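Inorganic pyrophosphatase (Shewanella sp. AS-11, PDB 6LL8) probably hydrolyses diphosphate to two phosphates as a manganese-dependent family II enzyme, and holds magnesium ions and imidodiphosphate in this structure. Local coordinates at residues 148-153 and 179-184. Sequence-based numbering, arbitrary orientation.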
# COMPACT_ATOMS: atom_id res chain seq x y z
N THR A 148 -3.54 8.67 2.13
CA THR A 148 -3.08 10.02 2.45
C THR A 148 -3.06 10.28 3.95
O THR A 148 -2.69 11.39 4.34
CB THR A 148 -3.90 11.09 1.77
OG1 THR A 148 -5.21 11.14 2.30
CG2 THR A 148 -3.90 10.97 0.26
N VAL A 149 -3.43 9.31 4.76
CA VAL A 149 -3.46 9.50 6.23
C VAL A 149 -4.33 10.72 6.55
O VAL A 149 -3.91 11.66 7.25
CB VAL A 149 -2.06 9.52 6.88
CG1 VAL A 149 -2.19 9.42 8.40
CG2 VAL A 149 -1.19 8.40 6.33
N ILE A 150 -5.54 10.72 6.03
CA ILE A 150 -6.49 11.83 6.29
C ILE A 150 -5.83 13.15 5.89
O ILE A 150 -5.97 14.17 6.59
CB ILE A 150 -7.03 11.84 7.73
CG1 ILE A 150 -7.12 10.47 8.40
CG2 ILE A 150 -8.38 12.55 7.73
CD1 ILE A 150 -7.52 10.49 9.88
N PHE A 151 -5.15 13.13 4.76
CA PHE A 151 -4.49 14.30 4.14
C PHE A 151 -3.21 14.71 4.87
O PHE A 151 -2.60 15.71 4.47
CB PHE A 151 -5.42 15.50 3.96
CG PHE A 151 -6.75 15.23 3.34
CD1 PHE A 151 -6.95 14.25 2.38
CD2 PHE A 151 -7.81 16.07 3.63
CE1 PHE A 151 -8.18 14.10 1.78
CE2 PHE A 151 -9.03 15.92 3.02
CZ PHE A 151 -9.23 14.92 2.10
N LYS A 152 -2.79 13.99 5.90
CA LYS A 152 -1.59 14.37 6.66
C LYS A 152 -0.30 13.93 5.96
O LYS A 152 0.76 14.51 6.19
CB LYS A 152 -1.60 13.71 8.04
CG LYS A 152 -2.75 14.12 8.96
CD LYS A 152 -2.84 13.25 10.21
CE LYS A 152 -3.96 13.65 11.17
NZ LYS A 152 -3.50 13.44 12.54
N SER A 153 -0.36 12.88 5.18
CA SER A 153 0.86 12.33 4.56
C SER A 153 1.42 13.34 3.58
O SER A 153 0.66 13.94 2.82
CB SER A 153 0.57 11.04 3.87
OG SER A 153 1.77 10.51 3.31
N VAL A 179 -14.70 9.38 8.78
CA VAL A 179 -14.51 8.05 8.19
C VAL A 179 -13.00 7.74 8.19
O VAL A 179 -12.62 6.63 8.53
CB VAL A 179 -15.15 7.93 6.80
CG1 VAL A 179 -14.86 6.57 6.19
CG2 VAL A 179 -16.65 8.18 6.86
N GLY A 180 -12.18 8.72 7.82
CA GLY A 180 -10.72 8.58 7.86
C GLY A 180 -10.28 8.15 9.24
O GLY A 180 -9.50 7.19 9.38
N MET A 181 -10.71 8.87 10.27
CA MET A 181 -10.28 8.54 11.63
C MET A 181 -10.78 7.15 12.02
O MET A 181 -10.05 6.42 12.67
CB MET A 181 -10.75 9.62 12.60
CG MET A 181 -10.12 9.44 13.96
SD MET A 181 -8.30 9.48 13.99
CE MET A 181 -8.00 11.14 13.46
N ASP A 182 -12.00 6.79 11.63
CA ASP A 182 -12.52 5.44 11.92
C ASP A 182 -11.53 4.39 11.42
O ASP A 182 -11.26 3.39 12.09
CB ASP A 182 -13.87 5.20 11.28
CG ASP A 182 -15.03 5.88 11.94
OD1 ASP A 182 -14.83 6.45 13.00
OD2 ASP A 182 -16.08 5.91 11.29
N MET A 183 -11.06 4.55 10.20
CA MET A 183 -10.14 3.56 9.59
C MET A 183 -8.88 3.43 10.43
O MET A 183 -8.38 2.30 10.61
CB MET A 183 -9.81 3.96 8.17
CG MET A 183 -10.99 3.67 7.22
SD MET A 183 -10.57 4.01 5.50
CE MET A 183 -10.45 5.79 5.57
N PHE A 184 -8.34 4.55 10.90
CA PHE A 184 -7.12 4.49 11.74
C PHE A 184 -7.41 3.96 13.13
O PHE A 184 -6.52 3.33 13.71
CB PHE A 184 -6.36 5.81 11.68
CG PHE A 184 -5.67 5.99 10.35
CD1 PHE A 184 -4.46 5.37 10.10
CD2 PHE A 184 -6.27 6.68 9.32
CE1 PHE A 184 -3.87 5.45 8.85
CE2 PHE A 184 -5.67 6.78 8.09
CZ PHE A 184 -4.48 6.14 7.84
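The Schellman motif at the end of helix 134-147 overlaps at V149 with the type I' turn V149 to K152, and this turn packs on helix 176-187 beside the active site. The V149 side chain lies about 7 Å from a bound magnesium ion. I150 and F184 meet across the contact, their side chains sliding past each other in opposite directions. The backbones come nearest at I150 and G180, with 5.6 Å between their CA atoms. A CB at G180 would crowd I150 CG1, so the bare glycine lets the isoleucine in. I150 CD1 lies 3.6 Å from M181 N. It also touches M181 CE at 3.7 Å; the M181 chain is bent at its second and third torsions (59° and 64°), which brings the methyl round to I150. CG1 of I150 reaches F184 CE2 at 4.0 Å. The tip of the same ring, F184 CZ, sits 3.9 Å from V149 CA and also meets V149 CG1. I256 adds a further side chain against V149 and F184. An alanine in place of F184 would probably open a gap between turn and helix and leave V149 CG1 and I150 CG1 without the ring they pack on. Between the two segments the contact is apolar, with no hydrogen bond across it, so the fit rests on shape and not on directed bonds.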